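Local coordinates for surface protein SPB1 (Streptococcus agalactiae, PDB 4UZG) that serves as the backbone subunit of the group B streptococcus type 2b pilus and is probably linked by sortase into the pilus shaft, at residues A[11-15]-A[201-207]; A[47-53]-A[128-134]; A[183-187]-A[243-247]; A[254-259]-A[271-277]. All blocks are in the same frame, centred on the assembly; numbering follows the deposited sequence.

Interactions 1 and 2 adjoin: Gly14 and Asn205 of the first each bond to the 128-134 segment of the second, joining the end of the ten-stranded sheet to the prealbumin-like part. Interaction 2 is backbone pairing of two neighbouring strands, buried on one face and watered on the other. Interaction 1 joins two loops through one direct backbone bond, valine packing and a calcium ion held directly by the 201-207 loop and through water by the other. Interaction 4 is the buried one, almost wholly apolar, between strands of two different sheets. Interaction 3, about 28 Å from interaction 1 between centres, is a partly exposed loop contact of leucine, proline and tyrosine bridged by one water.

Interaction 1. Residues A[11-15]-A[201-207]; sequences YSVGD and FNDTNNV. With CA (calcium ion), chain E.
Val207 N donates to Val13 O at 2.9 Å, approaching from well above the carbonyl plane. The same oxygen accepts from water 1, itself a calcium ligand, so two donors grip it. The calcium ion is bound directly by Asn206 OD1 at 2.4 Å and by Val207 O at 2.3 Å; four waters and Glu208 complete the site. The Asn206 amide reaches the metal with CG anti to the backbone N (chi1 -176°), which also lays OD1 3.5 Å from Gly14 CA. Beside this, Val13 CG1 presses on the turn at Asn205, 3.4 Å from Asn205 C, while Val13 CB meets Phe201 CZ at 4.0 Å. One face of the Phe201 ring carries Val207 CG2 over its centre.

Further out, a type II turn from Ser12 to Asp15, with Gly14 at positive phi, presents the Val13 carbonyl. Ser12 N donates to Asp15 OD2 at 2.9 Å, while Asp15 OD1 accepts hydrogen bonds from waters 1 and 2. Across the contact, an Asx turn at Asp203 and a type I turn shape the loop, and Asn205 OD1 accepts from Ser133 N. The contact thus joins the loop before strand 16-26 to the prealbumin-like part. Segment 11-15 reaches the calcium ion through water, and the Asp15 carboxylate, acting from the second shell, probably helps to orient and polarise the waters it shares with the metal.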
loop_
_atom_site.group_PDB
_atom_site.type_symbol
_atom_site.label_atom_id
_atom_site.label_comp_id
_atom_site.label_asym_id
_atom_site.label_seq_id
_atom_site.Cartn_x
_atom_site.Cartn_y
_atom_site.Cartn_z
ATOM N N TYR A 11 1.128 -2.704 3.879
ATOM C CA TYR A 11 -0.121 -2.118 4.335
ATOM C C TYR A 11 -1.192 -3.186 4.410
ATOM O O TYR A 11 -1.101 -4.213 3.749
ATOM C CB TYR A 11 -0.608 -1.056 3.335
ATOM C CG TYR A 11 0.323 0.115 3.180
ATOM C CD1 TYR A 11 0.225 1.220 4.006
ATOM C CD2 TYR A 11 1.307 0.122 2.205
ATOM C CE1 TYR A 11 1.098 2.297 3.868
ATOM C CE2 TYR A 11 2.177 1.195 2.054
ATOM C CZ TYR A 11 2.076 2.271 2.886
ATOM O OH TYR A 11 2.960 3.307 2.698
ATOM N N SER A 12 -2.230 -2.918 5.181
ATOM C CA SER A 12 -3.494 -3.640 5.065
ATOM C C SER A 12 -4.430 -2.868 4.148
ATOM O O SER A 12 -4.408 -1.636 4.085
ATOM C CB SER A 12 -4.186 -3.817 6.416
ATOM O OG SER A 12 -3.502 -4.760 7.212
ATOM N N VAL A 13 -5.285 -3.610 3.438
ATOM C CA VAL A 13 -6.359 -3.012 2.665
ATOM C C VAL A 13 -7.145 -2.044 3.548
ATOM O O VAL A 13 -7.472 -2.352 4.697
ATOM C CB VAL A 13 -7.219 -4.123 2.039
ATOM C CG1 VAL A 13 -8.539 -3.580 1.517
ATOM C CG2 VAL A 13 -6.436 -4.814 0.922
ATOM N N GLY A 14 -7.398 -0.858 3.018
ATOM C CA GLY A 14 -8.047 0.231 3.724
ATOM C C GLY A 14 -7.104 1.247 4.349
ATOM O O GLY A 14 -7.550 2.332 4.744
ATOM N N ASP A 15 -5.821 0.914 4.432
ATOM C CA ASP A 15 -4.850 1.826 5.034
ATOM C C ASP A 15 -4.604 3.044 4.126
ATOM O O ASP A 15 -4.704 2.993 2.899
ATOM C CB ASP A 15 -3.495 1.157 5.256
ATOM C CG ASP A 15 -3.437 0.183 6.419
ATOM O OD1 ASP A 15 -4.424 0.014 7.160
ATOM O OD2 ASP A 15 -2.339 -0.408 6.569
ATOM N N PHE A 201 -13.437 -7.860 8.264
ATOM C CA PHE A 201 -13.128 -7.580 6.868
ATOM C C PHE A 201 -14.439 -7.564 6.065
ATOM O O PHE A 201 -14.474 -7.850 4.863
ATOM C CB PHE A 201 -12.135 -8.605 6.303
ATOM C CG PHE A 201 -11.168 -8.094 5.236
ATOM C CD1 PHE A 201 -11.358 -6.892 4.555
ATOM C CD2 PHE A 201 -10.070 -8.869 4.906
ATOM C CE1 PHE A 201 -10.472 -6.512 3.559
ATOM C CE2 PHE A 201 -9.181 -8.483 3.924
ATOM C CZ PHE A 201 -9.378 -7.300 3.258
ATOM N N ASN A 202 -15.526 -7.176 6.730
ATOM C CA ASN A 202 -16.816 -7.154 6.049
ATOM C C ASN A 202 -16.912 -6.066 4.987
ATOM O O ASN A 202 -17.597 -6.246 3.980
ATOM C CB ASN A 202 -17.934 -7.048 7.050
ATOM C CG ASN A 202 -18.023 -8.287 7.937
ATOM O OD1 ASN A 202 -17.442 -9.357 7.658
ATOM N ND2 ASN A 202 -18.739 -8.147 9.020
ATOM N N ASP A 203 -16.233 -4.942 5.204
ATOM C CA ASP A 203 -16.011 -3.980 4.123
ATOM C C ASP A 203 -14.838 -4.544 3.338
ATOM O O ASP A 203 -13.696 -4.574 3.828
ATOM C CB ASP A 203 -15.671 -2.597 4.670
ATOM C CG ASP A 203 -15.446 -1.565 3.588
ATOM O OD1 ASP A 203 -15.255 -1.925 2.410
ATOM O OD2 ASP A 203 -15.436 -0.360 3.937
ATOM N N THR A 204 -15.103 -5.026 2.128
ATOM C CA THR A 204 -14.061 -5.676 1.347
ATOM C C THR A 204 -12.887 -4.737 1.025
ATOM O O THR A 204 -11.798 -5.216 0.679
ATOM C CB THR A 204 -14.603 -6.278 0.055
ATOM O OG1 THR A 204 -15.221 -5.247 -0.724
ATOM C CG2 THR A 204 -15.613 -7.382 0.355
ATOM N N ASN A 205 -13.106 -3.424 1.135
ATOM C CA ASN A 205 -12.055 -2.432 0.918
ATOM C C ASN A 205 -11.435 -1.899 2.205
ATOM O O ASN A 205 -10.663 -0.938 2.125
ATOM C CB ASN A 205 -12.585 -1.278 0.080
ATOM C CG ASN A 205 -12.921 -1.714 -1.318
ATOM O OD1 ASN A 205 -12.046 -2.204 -2.050
ATOM N ND2 ASN A 205 -14.202 -1.562 -1.701
ATOM N N ASN A 206 -11.709 -2.503 3.366
ATOM C CA ASN A 206 -11.161 -1.953 4.586
ATOM C C ASN A 206 -11.048 -2.974 5.707
ATOM O O ASN A 206 -12.034 -3.296 6.373
ATOM C CB ASN A 206 -11.987 -0.755 5.063
ATOM C CG ASN A 206 -11.375 -0.101 6.270
ATOM O OD1 ASN A 206 -10.167 -0.180 6.496
ATOM N ND2 ASN A 206 -12.189 0.576 7.035
ATOM N N VAL A 207 -9.835 -3.481 5.946
ATOM C CA VAL A 207 -9.520 -4.252 7.138
ATOM C C VAL A 207 -9.767 -3.412 8.369
ATOM O O VAL A 207 -9.281 -2.275 8.435
ATOM C CB VAL A 207 -8.028 -4.665 7.091
ATOM C CG1 VAL A 207 -7.483 -5.108 8.442
ATOM C CG2 VAL A 207 -7.785 -5.731 6.023
HETATM CA CA CA E . -8.760 0.003 8.436
HETATM O O HOH W 1 -7.086 -0.731 6.951
HETATM O O HOH W 2 -6.791 1.560 8.671
HETATM O O HOH W 3 -9.496 2.267 8.064
HETATM O O HOH W 4 -7.810 -0.456 10.556
#

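Interaction 2. Residues A[47-53]-A[128-134]; sequences ASVVDLN and TGVLKSG
Asp51 and Val130 form the hydrogen-bonded pair at the heart of the contact: Asp51 N donates to Val130 O at 2.9 Å and Val130 N returns a bond of equal length to Asp51 O. The ladder runs on to either end, through Asn53 N to Thr128 O and through Lys132 N to Val49 O at 2.8 Å. Gly134 N then donates to Ser48 O. The face bearing Val50, Leu52 and Leu131 is buried and closely packed. Here Leu131 CD1 lies 4.0 Å from Val50 CG2, and Gly129, with no side chain, lets Val50 CG1 lie 4.1 Å from Gly129 CA and Asp51 O 3.2 Å from it. Tyr19 of strand 16-26 and Met44 also lie against Val50.

The two segments are antiparallel neighbours, strands 50-62 and 121-131, inside the large mixed sheet. Strand 16-26 and the loop leading into it flank 121-131 on its other side: Gly129 bonds with Val17, and Leu131 with Gly14 and Asp15 of the loop.

The face of Asp51 and Val130 is looser and wetter. Lys132, bent at chi2 (-68°), passes its CE 3.8 Å from Asp51 CB, yet its charged end does not touch the carboxylate. Water 6 joins them, donating to Asp51 OD2 and accepting from Lys132 NZ. Another water links Ser48 O with Ser133 OG. At the far end Thr128 OG1 lies in the plane of the Asn53 amide and accepts from Asn53 ND2 at 2.9 Å, beside the methyl CG2 of Val130.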
loop_
_atom_site.group_PDB
_atom_site.type_symbol
_atom_site.label_atom_id
_atom_site.label_comp_id
_atom_site.label_asym_id
_atom_site.label_seq_id
_atom_site.Cartn_x
_atom_site.Cartn_y
_atom_site.Cartn_z
ATOM N N ALA A 47 -8.068 2.927 -9.324
ATOM C CA ALA A 47 -8.659 3.298 -8.053
ATOM C C ALA A 47 -9.202 2.074 -7.292
ATOM O O ALA A 47 -9.456 2.174 -6.089
ATOM C CB ALA A 47 -9.758 4.309 -8.252
ATOM N N SER A 48 -9.367 0.938 -7.978
ATOM C CA SER A 48 -9.736 -0.314 -7.319
ATOM C C SER A 48 -8.547 -0.952 -6.588
ATOM O O SER A 48 -8.729 -1.957 -5.897
ATOM C CB SER A 48 -10.304 -1.297 -8.336
ATOM O OG SER A 48 -9.321 -1.645 -9.288
ATOM N N VAL A 49 -7.359 -0.383 -6.757
ATOM C CA VAL A 49 -6.117 -0.853 -6.154
ATOM C C VAL A 49 -5.579 0.170 -5.156
ATOM O O VAL A 49 -5.398 -0.153 -3.974
ATOM C CB VAL A 49 -5.065 -1.191 -7.225
ATOM C CG1 VAL A 49 -3.722 -1.533 -6.582
ATOM C CG2 VAL A 49 -5.550 -2.321 -8.135
ATOM N N VAL A 50 -5.259 1.393 -5.606
ATOM C CA VAL A 50 -4.984 2.487 -4.679
ATOM C C VAL A 50 -5.777 3.690 -5.164
ATOM O O VAL A 50 -5.590 4.153 -6.299
ATOM C CB VAL A 50 -3.507 2.881 -4.546
ATOM C CG1 VAL A 50 -3.366 3.965 -3.472
ATOM C CG2 VAL A 50 -2.618 1.694 -4.214
ATOM N N ASP A 51 -6.677 4.181 -4.326
ATOM C CA ASP A 51 -7.553 5.300 -4.654
ATOM C C ASP A 51 -6.895 6.585 -4.162
ATOM O O ASP A 51 -6.729 6.789 -2.957
ATOM C CB ASP A 51 -8.907 5.048 -3.973
ATOM C CG ASP A 51 -9.963 6.057 -4.307
ATOM O OD1 ASP A 51 -9.606 7.163 -4.727
ATOM O OD2 ASP A 51 -11.166 5.736 -4.117
ATOM N N LEU A 52 -6.470 7.412 -5.103
ATOM C CA LEU A 52 -5.865 8.701 -4.786
ATOM C C LEU A 52 -6.776 9.521 -3.887
ATOM O O LEU A 52 -7.972 9.659 -4.185
ATOM C CB LEU A 52 -5.653 9.479 -6.092
ATOM C CG LEU A 52 -5.085 10.896 -5.989
ATOM C CD1 LEU A 52 -3.678 10.904 -5.422
ATOM C CD2 LEU A 52 -5.136 11.571 -7.365
ATOM N N ASN A 53 -6.231 10.126 -2.834
ATOM C CA ASN A 53 -6.962 11.153 -2.096
ATOM C C ASN A 53 -6.750 12.505 -2.764
ATOM O O ASN A 53 -5.742 13.168 -2.557
ATOM C CB ASN A 53 -6.522 11.220 -0.630
ATOM C CG ASN A 53 -7.056 10.073 0.216
ATOM O OD1 ASN A 53 -8.203 9.655 0.067
ATOM N ND2 ASN A 53 -6.245 9.626 1.143
ATOM N N THR A 128 -1.561 11.419 -0.387
ATOM C CA THR A 128 -1.995 10.134 0.114
ATOM C C THR A 128 -2.970 9.445 -0.836
ATOM O O THR A 128 -3.584 10.064 -1.717
ATOM C CB THR A 128 -2.636 10.249 1.511
ATOM O OG1 THR A 128 -3.791 11.075 1.391
ATOM C CG2 THR A 128 -1.676 10.826 2.525
ATOM N N GLY A 129 -3.090 8.138 -0.630
ATOM C CA GLY A 129 -4.113 7.325 -1.251
ATOM C C GLY A 129 -4.571 6.277 -0.249
ATOM O O GLY A 129 -4.024 6.174 0.853
ATOM N N VAL A 130 -5.567 5.500 -0.632
ATOM C CA VAL A 130 -6.122 4.441 0.213
ATOM C C VAL A 130 -6.040 3.110 -0.526
ATOM O O VAL A 130 -6.498 2.990 -1.663
ATOM C CB VAL A 130 -7.570 4.755 0.637
ATOM C CG1 VAL A 130 -8.162 3.594 1.441
ATOM C CG2 VAL A 130 -7.635 6.051 1.442
ATOM N N LEU A 131 -5.416 2.112 0.104
ATOM C CA LEU A 131 -5.293 0.797 -0.495
ATOM C C LEU A 131 -6.661 0.127 -0.560
ATOM O O LEU A 131 -7.397 0.140 0.439
ATOM C CB LEU A 131 -4.307 -0.052 0.319
ATOM C CG LEU A 131 -3.916 -1.411 -0.267
ATOM C CD1 LEU A 131 -3.177 -1.239 -1.581
ATOM C CD2 LEU A 131 -3.075 -2.188 0.714
ATOM N N LYS A 132 -6.992 -0.493 -1.689
ATOM C CA LYS A 132 -8.293 -1.101 -1.884
ATOM C C LYS A 132 -8.157 -2.574 -2.247
ATOM O O LYS A 132 -7.053 -3.100 -2.389
ATOM C CB LYS A 132 -9.065 -0.336 -2.979
ATOM C CG LYS A 132 -9.298 1.133 -2.691
ATOM C CD LYS A 132 -10.266 1.374 -1.535
ATOM C CE LYS A 132 -10.507 2.868 -1.329
ATOM N NZ LYS A 132 -11.481 3.162 -0.265
ATOM N N SER A 133 -9.288 -3.259 -2.405
ATOM C CA SER A 133 -9.288 -4.711 -2.474
ATOM C C SER A 133 -8.644 -5.317 -3.709
ATOM O O SER A 133 -8.332 -6.506 -3.713
ATOM C CB SER A 133 -10.710 -5.240 -2.360
ATOM O OG SER A 133 -11.405 -4.948 -3.544
ATOM N N GLY A 134 -8.474 -4.531 -4.778
ATOM C CA GLY A 134 -7.870 -5.046 -5.984
ATOM C C GLY A 134 -6.368 -5.229 -5.934
ATOM O O GLY A 134 -5.790 -5.808 -6.835
HETATM O O HOH W 5 -11.698 -2.147 -4.988
HETATM O O HOH W 6 -12.873 5.067 -2.082
#

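Interaction 3. Residues A[183-187]-A[243-247]; sequences SLQGA and APLGY
Leu184 and Tyr247 both turn CG anti to their carbonyl carbons (chi1 -59° and -70°), so that the two side chains approach from opposite directions. Leu184 CD1 comes down over one face of the phenol ring in a CH-pi contact, 3.8 Å from the Tyr247 ring centroid and displaced toward the rim. The other methyl, CD2, lies 3.6 Å from Tyr247 OH, which is itself hydrogen-bonded to Asp177. Pro244 packs beside them, its CG on Leu184 CB at 3.7 Å and its CD on Ala187 CB at 3.8 Å.

A type II turn from Pro244 to Tyr247 sets these groups, closed by Tyr247 N donating to Pro244 O at 3.0 Å. Gly246 takes the third position of the turn at positive phi, which a glycine accepts readily. Pro244 O also lies in plane at the edge of the tyrosine ring. The APLGY sequence, following strand 234-240, fits the end of the E-box described for Gram-positive pilins, in keeping with the prealbumin-like fold of this part. Strand 273-279 touches the cluster through Asn279, which lies against Leu184, Pro244 and Tyr247.

On the polar side the backbones are joined indirectly. Water 7 donates to Gln185 O at 2.7 Å and accepts from Leu245 N at 2.9 Å. Gly186, also at positive phi, turns the 183-187 loop toward strand 188-192, and its backbone and that of Ala187 pair with Thr220.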
loop_
_atom_site.group_PDB
_atom_site.type_symbol
_atom_site.label_atom_id
_atom_site.label_comp_id
_atom_site.label_asym_id
_atom_site.label_seq_id
_atom_site.Cartn_x
_atom_site.Cartn_y
_atom_site.Cartn_z
ATOM N N SER A 183 -7.602 -32.985 4.529
ATOM C CA SER A 183 -8.115 -31.638 4.585
ATOM C C SER A 183 -9.542 -31.646 5.108
ATOM O O SER A 183 -10.321 -32.532 4.760
ATOM C CB SER A 183 -8.055 -31.032 3.189
ATOM O OG SER A 183 -6.711 -30.879 2.774
ATOM N N LEU A 184 -9.874 -30.667 5.952
ATOM C CA LEU A 184 -11.150 -30.629 6.632
ATOM C C LEU A 184 -11.928 -29.371 6.345
ATOM O O LEU A 184 -11.476 -28.260 6.643
ATOM C CB LEU A 184 -10.949 -30.749 8.137
ATOM C CG LEU A 184 -10.236 -32.002 8.628
ATOM C CD1 LEU A 184 -10.016 -31.939 10.142
ATOM C CD2 LEU A 184 -11.015 -33.261 8.264
ATOM N N GLN A 185 -13.118 -29.552 5.788
ATOM C CA GLN A 185 -14.038 -28.461 5.562
ATOM C C GLN A 185 -14.815 -28.126 6.827
ATOM O O GLN A 185 -14.957 -28.962 7.742
ATOM C CB GLN A 185 -15.010 -28.837 4.443
ATOM C CG GLN A 185 -16.041 -29.870 4.877
ATOM C CD GLN A 185 -16.998 -30.196 3.821
ATOM O OE1 GLN A 185 -16.623 -30.437 2.675
ATOM N NE2 GLN A 185 -18.273 -30.224 4.186
ATOM N N GLY A 186 -15.371 -26.923 6.854
ATOM C CA GLY A 186 -16.360 -26.578 7.852
ATOM C C GLY A 186 -15.835 -26.041 9.162
ATOM O O GLY A 186 -16.643 -25.707 10.024
ATOM N N ALA A 187 -14.515 -25.955 9.342
ATOM C CA ALA A 187 -13.982 -25.305 10.543
ATOM C C ALA A 187 -14.175 -23.802 10.408
ATOM O O ALA A 187 -14.062 -23.266 9.309
ATOM C CB ALA A 187 -12.509 -25.600 10.685
ATOM N N ALA A 243 -14.785 -26.337 15.512
ATOM C CA ALA A 243 -14.012 -27.392 14.889
ATOM C C ALA A 243 -14.825 -28.052 13.767
ATOM O O ALA A 243 -16.055 -27.986 13.765
ATOM C CB ALA A 243 -13.613 -28.425 15.930
ATOM N N PRO A 244 -14.148 -28.719 12.815
ATOM C CA PRO A 244 -14.897 -29.536 11.862
ATOM C C PRO A 244 -15.713 -30.578 12.592
ATOM O O PRO A 244 -15.430 -30.946 13.739
ATOM C CB PRO A 244 -13.806 -30.206 10.995
ATOM C CG PRO A 244 -12.595 -29.387 11.206
ATOM C CD PRO A 244 -12.708 -28.859 12.613
ATOM N N LEU A 245 -16.745 -31.045 11.917
ATOM C CA LEU A 245 -17.669 -31.989 12.485
ATOM C C LEU A 245 -16.940 -33.200 13.072
ATOM O O LEU A 245 -16.203 -33.879 12.372
ATOM C CB LEU A 245 -18.619 -32.446 11.381
ATOM C CG LEU A 245 -19.702 -33.450 11.754
ATOM C CD1 LEU A 245 -20.691 -32.844 12.706
ATOM C CD2 LEU A 245 -20.422 -33.946 10.509
ATOM N N GLY A 246 -17.171 -33.486 14.354
ATOM C CA GLY A 246 -16.557 -34.626 15.014
ATOM C C GLY A 246 -15.205 -34.388 15.661
ATOM O O GLY A 246 -14.672 -35.304 16.300
ATOM N N TYR A 247 -14.656 -33.186 15.507
ATOM C CA TYR A 247 -13.357 -32.827 16.059
ATOM C C TYR A 247 -13.501 -31.992 17.327
ATOM O O TYR A 247 -14.512 -31.312 17.528
ATOM C CB TYR A 247 -12.535 -32.092 14.989
ATOM C CG TYR A 247 -12.096 -33.023 13.883
ATOM C CD1 TYR A 247 -12.965 -33.425 12.890
ATOM C CD2 TYR A 247 -10.812 -33.551 13.875
ATOM C CE1 TYR A 247 -12.566 -34.315 11.918
ATOM C CE2 TYR A 247 -10.411 -34.432 12.899
ATOM C CZ TYR A 247 -11.287 -34.821 11.923
ATOM O OH TYR A 247 -10.935 -35.722 10.931
HETATM O O HOH W 7 -17.024 -30.052 9.172
#

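Interaction 4. Residues A[254-259]-A[271-277]; sequences QKVILG and LLVNPTV
The flat carboxamide of Gln254 meets the 271-277 segment at its edge, NE2 donating to Thr276 O at 2.9 Å; the acceptor lies in the amide plane, whereas NE2 stands well above the Thr276 carbonyl plane. Val277 CG2 lies 3.6 Å from Gln254 OE1. The puckered Pro275 ring meets Val256 nearly at a right angle, Val256 CG2 touching Pro275 CB at 3.8 Å. The other methyl, Val256 CG1, slides past Val273 CG2, also at 3.8 Å.

Val273 sets CG1 anti to the carbonyl carbon (chi1 -58°) and CG2 between the backbone N and the carbonyl carbon, bringing both to the other strand: CG1 to Ile257 O and CG2 to Leu258 CD1, 3.9 Å away. Leu258 CD1 reaches further, to Leu271 O at 3.6 Å, and Leu271 CD2 closes the end against Gly259 CA.

The two segments run in nearly opposite directions but belong to different sheets, 254-258 to the four-stranded one and 273-279 to the three-stranded one. Their facing side chains fill the space between sheets, as in a beta sandwich; Leu238 backs Val256 and Val277, and Ile171 touches Pro275. With CG anti to the backbone N (chi1 -177°) and the chain extended beyond it, Gln254 spans the gap between sheets. A single hydrogen bond from this amide, nearly straight, adds direction at one end of a contact that otherwise rests on apolar packing.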
loop_
_atom_site.group_PDB
_atom_site.type_symbol
_atom_site.label_atom_id
_atom_site.label_comp_id
_atom_site.label_asym_id
_atom_site.label_seq_id
_atom_site.Cartn_x
_atom_site.Cartn_y
_atom_site.Cartn_z
ATOM N N GLN A 254 -3.048 -20.375 16.986
ATOM C CA GLN A 254 -1.819 -20.679 16.268
ATOM C C GLN A 254 -1.210 -19.401 15.711
ATOM O O GLN A 254 -1.839 -18.688 14.937
ATOM C CB GLN A 254 -2.071 -21.669 15.149
ATOM C CG GLN A 254 -0.811 -22.064 14.430
ATOM C CD GLN A 254 -1.004 -23.280 13.544
ATOM O OE1 GLN A 254 -1.701 -24.211 13.918
ATOM N NE2 GLN A 254 -0.416 -23.255 12.356
ATOM N N LYS A 255 0.037 -19.128 16.085
ATOM C CA LYS A 255 0.755 -17.961 15.595
ATOM C C LYS A 255 1.133 -18.112 14.124
ATOM O O LYS A 255 1.595 -19.178 13.707
ATOM C CB LYS A 255 2.018 -17.784 16.430
ATOM C CG LYS A 255 2.786 -16.515 16.081
ATOM C CD LYS A 255 3.913 -16.225 17.067
ATOM C CE LYS A 255 5.005 -17.223 17.019
ATOM N NZ LYS A 255 6.026 -16.828 18.048
ATOM N N VAL A 256 0.964 -17.040 13.359
ATOM C CA VAL A 256 1.351 -16.988 11.952
ATOM C C VAL A 256 2.025 -15.637 11.705
ATOM O O VAL A 256 1.420 -14.587 11.917
ATOM C CB VAL A 256 0.134 -17.091 11.032
ATOM C CG1 VAL A 256 0.581 -17.020 9.570
ATOM C CG2 VAL A 256 -0.681 -18.304 11.298
ATOM N N ILE A 257 3.269 -15.671 11.241
ATOM C CA ILE A 257 4.003 -14.465 10.908
ATOM C C ILE A 257 3.915 -14.198 9.410
ATOM O O ILE A 257 4.128 -15.076 8.575
ATOM C CB ILE A 257 5.458 -14.565 11.370
ATOM C CG1 ILE A 257 5.486 -14.606 12.906
ATOM C CG2 ILE A 257 6.273 -13.387 10.839
ATOM C CD1 ILE A 257 6.822 -14.897 13.486
ATOM N N LEU A 258 3.628 -12.944 9.100
ATOM C CA LEU A 258 3.577 -12.462 7.761
ATOM C C LEU A 258 4.713 -11.427 7.647
ATOM O O LEU A 258 4.843 -10.521 8.476
ATOM C CB LEU A 258 2.186 -11.866 7.628
ATOM C CG LEU A 258 1.701 -11.506 6.254
ATOM C CD1 LEU A 258 1.792 -12.632 5.205
ATOM C CD2 LEU A 258 0.275 -11.008 6.351
ATOM N N GLY A 259 5.548 -11.576 6.627
ATOM C CA GLY A 259 6.716 -10.723 6.471
ATOM C C GLY A 259 7.958 -11.312 7.118
ATOM O O GLY A 259 8.101 -12.529 7.201
ATOM N N LEU A 271 5.562 -12.715 2.191
ATOM C CA LEU A 271 4.224 -12.088 2.218
ATOM C C LEU A 271 3.121 -13.018 1.709
ATOM O O LEU A 271 1.971 -12.609 1.650
ATOM C CB LEU A 271 4.237 -10.764 1.453
ATOM C CG LEU A 271 5.026 -9.648 2.138
ATOM C CD1 LEU A 271 5.036 -8.436 1.210
ATOM C CD2 LEU A 271 4.424 -9.300 3.491
ATOM N N LEU A 272 3.471 -14.250 1.373
ATOM C CA LEU A 272 2.513 -15.253 0.925
ATOM C C LEU A 272 2.734 -16.489 1.794
ATOM O O LEU A 272 3.621 -17.293 1.516
ATOM C CB LEU A 272 2.685 -15.594 -0.559
ATOM C CG LEU A 272 2.556 -14.434 -1.538
ATOM C CD1 LEU A 272 2.900 -14.911 -2.940
ATOM C CD2 LEU A 272 1.178 -13.827 -1.498
ATOM N N VAL A 273 1.951 -16.628 2.861
ATOM C CA VAL A 273 2.224 -17.672 3.837
ATOM C C VAL A 273 1.069 -18.679 3.874
ATOM O O VAL A 273 -0.077 -18.381 3.518
ATOM C CB VAL A 273 2.541 -17.102 5.251
ATOM C CG1 VAL A 273 3.721 -16.163 5.207
ATOM C CG2 VAL A 273 1.365 -16.419 5.879
ATOM N N ASN A 274 1.409 -19.888 4.319
ATOM C CA ASN A 274 0.534 -21.041 4.209
ATOM C C ASN A 274 0.543 -21.887 5.474
ATOM O O ASN A 274 0.956 -23.048 5.444
ATOM C CB ASN A 274 0.991 -21.921 3.050
ATOM C CG ASN A 274 1.020 -21.190 1.741
ATOM O OD1 ASN A 274 0.038 -21.190 0.983
ATOM N ND2 ASN A 274 2.153 -20.552 1.451
ATOM N N PRO A 275 0.053 -21.351 6.599
ATOM C CA PRO A 275 -0.007 -22.160 7.817
ATOM C C PRO A 275 -0.961 -23.353 7.685
ATOM O O PRO A 275 -2.027 -23.235 7.070
ATOM C CB PRO A 275 -0.546 -21.160 8.852
ATOM C CG PRO A 275 -1.328 -20.172 8.046
ATOM C CD PRO A 275 -0.489 -20.001 6.811
ATOM N N THR A 276 -0.579 -24.472 8.298
ATOM C CA THR A 276 -1.434 -25.642 8.439
ATOM C C THR A 276 -1.845 -25.742 9.898
ATOM O O THR A 276 -0.998 -25.666 10.788
ATOM C CB THR A 276 -0.669 -26.918 8.020
ATOM O OG1 THR A 276 -0.351 -26.842 6.631
ATOM C CG2 THR A 276 -1.489 -28.156 8.248
ATOM N N VAL A 277 -3.141 -25.917 10.133
ATOM C CA VAL A 277 -3.677 -26.087 11.473
ATOM C C VAL A 277 -4.201 -27.507 11.595
ATOM O O VAL A 277 -5.029 -27.956 10.778
ATOM C CB VAL A 277 -4.805 -25.083 11.765
ATOM C CG1 VAL A 277 -5.351 -25.277 13.186
ATOM C CG2 VAL A 277 -4.328 -23.641 11.553
#